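PDB 5OCS: putative NADH-depentdent flavin oxidoreductase from Cupriavidus metallidurans, which binds FMN and, as an ene-reductase of the Old Yellow Enzyme family, probably uses NADPH to reduce its substrates. Local coordinates for residues A96-A102 / I172-H178; A167-E173 / F222-P227. All coordinates share one frame; numbering follows the deposited sequence.

Contact 1: residues A96-A102 / I172-H178; sequences AVTIQLA and IEGIEVH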
loop_
_atom_site.group_PDB
_atom_site.type_symbol
_atom_site.label_atom_id
_atom_site.label_comp_id
_atom_site.label_asym_id
_atom_site.label_seq_id
_atom_site.Cartn_x
_atom_site.Cartn_y
_atom_site.Cartn_z
ATOM N N ALA D 96 8.853 1.018 -13.768
ATOM C CA ALA D 96 9.342 2.234 -14.408
ATOM C C ALA D 96 8.643 3.416 -13.782
ATOM O O ALA D 96 7.432 3.397 -13.656
ATOM C CB ALA D 96 9.007 2.204 -15.911
ATOM N N VAL D 97 9.427 4.377 -13.347
ATOM C CA VAL D 97 8.922 5.545 -12.635
ATOM C C VAL D 97 9.092 6.750 -13.524
ATOM O O VAL D 97 10.196 7.084 -13.885
ATOM C CB VAL D 97 9.596 5.712 -11.273
ATOM C CG1 VAL D 97 9.037 6.914 -10.567
ATOM C CG2 VAL D 97 9.346 4.470 -10.436
ATOM N N THR D 98 7.980 7.433 -13.812
ATOM C CA THR D 98 7.952 8.633 -14.643
ATOM C C THR D 98 7.171 9.708 -13.903
ATOM O O THR D 98 6.543 9.439 -12.863
ATOM C CB THR D 98 7.303 8.341 -16.012
ATOM O OG1 THR D 98 5.936 7.909 -15.853
ATOM C CG2 THR D 98 8.124 7.206 -16.712
ATOM N N ILE D 99 7.141 10.916 -14.440
ATOM C CA ILE D 99 6.520 12.022 -13.732
ATOM C C ILE D 99 5.776 12.937 -14.700
ATOM O O ILE D 99 6.229 13.180 -15.811
ATOM C CB ILE D 99 7.553 12.827 -12.911
ATOM C CG1 ILE D 99 6.867 13.773 -11.921
ATOM C CG2 ILE D 99 8.599 13.553 -13.810
ATOM C CD1 ILE D 99 7.803 14.214 -10.823
ATOM N N GLN D 100 4.632 13.430 -14.269
ATOM C CA GLN D 100 3.842 14.423 -15.033
ATOM C C GLN D 100 4.227 15.817 -14.580
ATOM O O GLN D 100 4.064 16.169 -13.402
ATOM C CB GLN D 100 2.351 14.175 -14.829
ATOM C CG GLN D 100 1.483 15.052 -15.690
ATOM C CD GLN D 100 0.044 14.931 -15.321
ATOM O OE1 GLN D 100 -0.369 15.375 -14.242
ATOM N NE2 GLN D 100 -0.751 14.381 -16.228
ATOM N N LEU D 101 4.851 16.595 -15.468
ATOM C CA LEU D 101 5.180 17.964 -15.146
ATOM C C LEU D 101 4.012 18.844 -15.596
ATOM O O LEU D 101 3.468 18.662 -16.702
ATOM C CB LEU D 101 6.468 18.359 -15.841
ATOM C CG LEU D 101 7.758 17.721 -15.369
ATOM C CD1 LEU D 101 8.912 18.345 -16.151
ATOM C CD2 LEU D 101 7.984 17.862 -13.857
ATOM N N ALA D 102 3.673 19.815 -14.762
ATOM C CA ALA D 102 2.399 20.508 -14.860
ATOM C C ALA D 102 2.491 21.979 -14.501
ATOM O O ALA D 102 3.358 22.419 -13.781
ATOM C CB ALA D 102 1.393 19.826 -13.955
ATOM N N ILE D 172 14.404 9.850 -12.432
ATOM C CA ILE D 172 13.076 9.589 -13.025
ATOM C C ILE D 172 13.302 9.220 -14.507
ATOM O O ILE D 172 14.170 9.801 -15.182
ATOM C CB ILE D 172 12.170 10.795 -12.818
ATOM C CG1 ILE D 172 11.937 10.983 -11.331
ATOM C CG2 ILE D 172 10.869 10.624 -13.544
ATOM C CD1 ILE D 172 11.149 12.187 -10.913
ATOM N N GLU D 173 12.510 8.281 -15.002
ATOM C CA GLU D 173 12.805 7.592 -16.259
ATOM C C GLU D 173 12.058 8.138 -17.462
ATOM O O GLU D 173 12.289 7.695 -18.595
ATOM C CB GLU D 173 12.509 6.130 -16.083
ATOM C CG GLU D 173 13.518 5.463 -15.151
ATOM C CD GLU D 173 13.037 4.139 -14.603
ATOM O OE1 GLU D 173 12.210 4.144 -13.678
ATOM O OE2 GLU D 173 13.433 3.084 -15.174
ATOM N N GLY D 174 11.176 9.104 -17.237
ATOM C CA GLY D 174 10.393 9.664 -18.301
ATOM C C GLY D 174 9.570 10.843 -17.827
ATOM O O GLY D 174 9.327 11.009 -16.623
ATOM N N ILE D 175 9.137 11.666 -18.780
ATOM C CA ILE D 175 8.325 12.845 -18.434
ATOM C C ILE D 175 7.064 12.900 -19.299
ATOM O O ILE D 175 7.105 12.778 -20.535
ATOM C CB ILE D 175 9.080 14.170 -18.623
ATOM C CG1 ILE D 175 10.204 14.320 -17.571
ATOM C CG2 ILE D 175 8.134 15.382 -18.475
ATOM C CD1 ILE D 175 11.105 15.500 -17.798
ATOM N N GLU D 176 5.936 13.067 -18.637
ATOM C CA GLU D 176 4.677 13.392 -19.305
ATOM C C GLU D 176 4.411 14.870 -19.142
ATOM O O GLU D 176 4.285 15.380 -18.014
ATOM C CB GLU D 176 3.535 12.575 -18.700
ATOM C CG GLU D 176 2.164 12.971 -19.247
ATOM C CD GLU D 176 1.074 11.983 -18.894
ATOM O OE1 GLU D 176 1.176 10.803 -19.297
ATOM O OE2 GLU D 176 0.106 12.417 -18.222
ATOM N N VAL D 177 4.357 15.594 -20.258
ATOM C CA VAL D 177 4.115 17.036 -20.171
ATOM C C VAL D 177 2.595 17.148 -20.217
ATOM O O VAL D 177 1.921 16.600 -21.101
ATOM C CB VAL D 177 4.735 17.794 -21.377
ATOM C CG1 VAL D 177 4.318 19.243 -21.366
ATOM C CG2 VAL D 177 6.254 17.669 -21.341
ATOM N N HIS D 178 2.054 17.860 -19.257
ATOM C CA HIS D 178 0.614 17.928 -19.076
ATOM C C HIS D 178 0.005 18.986 -19.993
ATOM O O HIS D 178 0.089 20.158 -19.699
ATOM C CB HIS D 178 0.279 18.222 -17.618
ATOM C CG HIS D 178 -1.121 17.855 -17.219
ATOM N ND1 HIS D 178 -2.125 17.584 -18.127
ATOM C CD2 HIS D 178 -1.682 17.708 -15.994
ATOM C CE1 HIS D 178 -3.239 17.292 -17.480
ATOM N NE2 HIS D 178 -2.993 17.351 -16.184
#
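E176 OE2, buried on the Q100 face of the sheet, is gripped by two residues: Q100 NE2 donates to it over 2.9 Å, and R231, an FMN-binding residue on the next strand, salt-bridges it. The Q100 bond is somewhat bent, 147° at the hydrogen, and arrives on the anti side of the carboxylate, whose plane is turned 50° from the amide. Both chains leave parallel neighbouring strands with CG anti to the backbone N, which sends them off the same face, where their polar ends cross. H263 and W229 hold the other oxygen, E176 OE1, so a glutamate suits this place: each oxygen has partners. The same Q100 amide lies over one face of the H178 ring, 25° from parallel, with OE1 3.2 Å from H178 CD2. Where the second strand has yet to begin, the E173 carboxylate takes the place of a strand carbonyl. Its OE1 takes the V97 N-H at 2.8 Å, almost straight but from above the carboxylate plane, and is also salt-bridged to R90; E173 N returns a bond to V97 O. Further along, I99 and L101 alternate with G174, E176 and H178 in the parallel backbone ladder. G174, without a side chain, lets T98 CG2 pack over its backbone, 3.7 Å from G174 CA. On the opposite face, the branched methyls meet: I99 CG2 lies 3.7 Å from I172 CG2, and L101 CD1 3.8 Å from I175 CG2, against helices 76-92 and 150-169. These neighbouring strands of the eight-stranded TIM barrel thus divide their chemistry by face, greasy toward the helices and polar within, where the network would position Q100, also FMN-binding, and probably favours a charged E176 beside R231.

Contact 2: residues A167-E173 / F222-P227; sequences AARLGIE and FPAERP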
loop_
_atom_site.group_PDB
_atom_site.type_symbol
_atom_site.label_atom_id
_atom_site.label_comp_id
_atom_site.label_asym_id
_atom_site.label_seq_id
_atom_site.Cartn_x
_atom_site.Cartn_y
_atom_site.Cartn_z
ATOM N N ALA D 167 14.184 16.248 -12.387
ATOM C CA ALA D 167 13.634 14.902 -12.549
ATOM C C ALA D 167 14.716 13.948 -13.077
ATOM O O ALA D 167 14.838 12.820 -12.585
ATOM C CB ALA D 167 12.402 14.917 -13.439
ATOM N N ALA D 168 15.496 14.389 -14.046
ATOM C CA ALA D 168 16.579 13.559 -14.594
ATOM C C ALA D 168 17.596 13.211 -13.490
ATOM O O ALA D 168 18.030 12.061 -13.373
ATOM C CB ALA D 168 17.257 14.261 -15.769
ATOM N N ARG D 169 17.958 14.205 -12.690
ATOM C CA ARG D 169 18.933 14.017 -11.587
ATOM C C ARG D 169 18.423 13.066 -10.491
ATOM O O ARG D 169 19.188 12.336 -9.883
ATOM C CB ARG D 169 19.235 15.361 -10.953
ATOM C CG ARG D 169 20.364 15.346 -9.946
ATOM C CD ARG D 169 21.006 16.710 -9.811
ATOM N NE ARG D 169 20.043 17.726 -9.426
ATOM C CZ ARG D 169 20.187 19.039 -9.595
ATOM N NH1 ARG D 169 21.289 19.547 -10.120
ATOM N NH2 ARG D 169 19.244 19.861 -9.192
ATOM N N LEU D 170 17.110 13.026 -10.320
ATOM C CA LEU D 170 16.467 12.070 -9.423
ATOM C C LEU D 170 16.406 10.666 -9.979
ATOM O O LEU D 170 15.993 9.742 -9.274
ATOM C CB LEU D 170 15.036 12.568 -9.091
ATOM C CG LEU D 170 14.922 13.784 -8.172
ATOM C CD1 LEU D 170 13.474 14.222 -7.923
ATOM C CD2 LEU D 170 15.550 13.498 -6.837
ATOM N N GLY D 171 16.781 10.481 -11.241
ATOM C CA GLY D 171 16.707 9.179 -11.847
ATOM C C GLY D 171 15.290 8.853 -12.305
ATOM O O GLY D 171 15.010 7.705 -12.643
ATOM N N ILE D 172 14.404 9.850 -12.432
ATOM C CA ILE D 172 13.076 9.589 -13.025
ATOM C C ILE D 172 13.302 9.220 -14.507
ATOM O O ILE D 172 14.170 9.801 -15.182
ATOM C CB ILE D 172 12.170 10.795 -12.818
ATOM C CG1 ILE D 172 11.937 10.983 -11.331
ATOM C CG2 ILE D 172 10.869 10.624 -13.544
ATOM C CD1 ILE D 172 11.149 12.187 -10.913
ATOM N N GLU D 173 12.510 8.281 -15.002
ATOM C CA GLU D 173 12.805 7.592 -16.259
ATOM C C GLU D 173 12.058 8.138 -17.462
ATOM O O GLU D 173 12.289 7.695 -18.595
ATOM C CB GLU D 173 12.509 6.130 -16.083
ATOM C CG GLU D 173 13.518 5.463 -15.151
ATOM C CD GLU D 173 13.037 4.139 -14.603
ATOM O OE1 GLU D 173 12.210 4.144 -13.678
ATOM O OE2 GLU D 173 13.433 3.084 -15.174
ATOM N N PHE D 222 15.949 16.935 -21.188
ATOM C CA PHE D 222 15.892 15.611 -20.536
ATOM C C PHE D 222 16.782 14.643 -21.320
ATOM O O PHE D 222 16.838 14.720 -22.557
ATOM C CB PHE D 222 14.449 15.088 -20.523
ATOM C CG PHE D 222 14.136 14.068 -19.442
ATOM C CD1 PHE D 222 14.236 14.398 -18.095
ATOM C CD2 PHE D 222 13.618 12.808 -19.783
ATOM C CE1 PHE D 222 13.915 13.482 -17.101
ATOM C CE2 PHE D 222 13.295 11.888 -18.820
ATOM C CZ PHE D 222 13.448 12.229 -17.474
ATOM N N PRO D 223 17.494 13.741 -20.614
ATOM C CA PRO D 223 18.429 12.864 -21.320
ATOM C C PRO D 223 17.807 12.173 -22.516
ATOM O O PRO D 223 16.764 11.561 -22.410
ATOM C CB PRO D 223 18.848 11.854 -20.229
ATOM C CG PRO D 223 18.792 12.662 -18.970
ATOM C CD PRO D 223 17.574 13.555 -19.146
ATOM N N ALA D 224 18.447 12.299 -23.678
ATOM C CA ALA D 224 17.838 11.883 -24.957
ATOM C C ALA D 224 17.299 10.449 -24.995
ATOM O O ALA D 224 16.322 10.171 -25.659
ATOM C CB ALA D 224 18.834 12.125 -26.115
ATOM N N GLU D 225 17.946 9.549 -24.257
ATOM C CA GLU D 225 17.572 8.151 -24.206
ATOM C C GLU D 225 16.275 7.870 -23.418
ATOM O O GLU D 225 15.673 6.825 -23.582
ATOM C CB GLU D 225 18.741 7.303 -23.632
ATOM C CG GLU D 225 19.122 7.592 -22.167
ATOM C CD GLU D 225 20.159 8.688 -21.994
ATOM O OE1 GLU D 225 20.279 9.548 -22.882
ATOM O OE2 GLU D 225 20.850 8.713 -20.939
ATOM N N ARG D 226 15.861 8.800 -22.563
ATOM C CA ARG D 226 14.675 8.595 -21.763
ATOM C C ARG D 226 13.491 9.251 -22.469
ATOM O O ARG D 226 13.660 10.303 -23.053
ATOM C CB ARG D 226 14.850 9.212 -20.383
ATOM C CG ARG D 226 16.147 8.792 -19.685
ATOM C CD ARG D 226 16.214 9.359 -18.279
ATOM N NE ARG D 226 17.578 9.277 -17.709
ATOM C CZ ARG D 226 17.925 9.691 -16.500
ATOM N NH1 ARG D 226 17.045 10.215 -15.664
ATOM N NH2 ARG D 226 19.195 9.612 -16.117
ATOM N N PRO D 227 12.318 8.640 -22.392
ATOM C CA PRO D 227 11.143 9.119 -23.148
ATOM C C PRO D 227 10.516 10.377 -22.553
ATOM O O PRO D 227 10.486 10.553 -21.349
ATOM C CB PRO D 227 10.150 7.935 -23.048
ATOM C CG PRO D 227 10.514 7.271 -21.742
ATOM C CD PRO D 227 12.034 7.358 -21.728
#
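R226 reaches from its turn to the C-terminal end of helix 150-169, meeting mostly main-chain carbonyls. Its CB rests 3.5 Å from E173 O, with CG near the same oxygen, which P227 CD also touches, at 3.2 Å. The chain is extended from CG to NE, passing CD along I172 O and carrying NH1 to two carbonyls. NH1 donates to I172 O at 2.9 Å and to A168 O at 3.1 Å; the second bond uses an in-plane lone pair of A168 O, which already accepts from G171 N. That G171 bond belongs to the Schellman motif closing the helix, where glycine readily adopts the positive phi of 80°. P223 CG lies over one face of the guanidinium, and P223 also opens the type I turn that ends at R226. Beside it, F222 presents its ring edge to the helix, CE1 3.6 Å from A168 N, with CZ close to I172 O. A168 is small enough to let both F222 and P223 approach; its CB is tightly packed, 3.5 Å from P223 CD. R226 thus ties the loop before strand 228-233 to the end of helix 150-169, where its positive charge would interact favourably with the helix dipole.

How the contacts relate
Contact 1 lies in the buried barrel wall, whereas contact 2 sits farther out, partly exposed, where the loop after helix 150-169 leads to the next strand. They share I172 and E173: the side chains of both touch strand 96-102, while their carbonyls serve the 222-227 loop. The two also touch directly, through a probable hydrogen bond from I175 N to P227 O and packing of I175 CD1 against F222 CD1, so 172-178 lies between 96-102 and the 222-227 loop. Chemistry follows place: contact 1 combines a regular strand ladder with buried side-chain charge, while in contact 2 one arginine supplies both hydrogen bonds, to main-chain carbonyls.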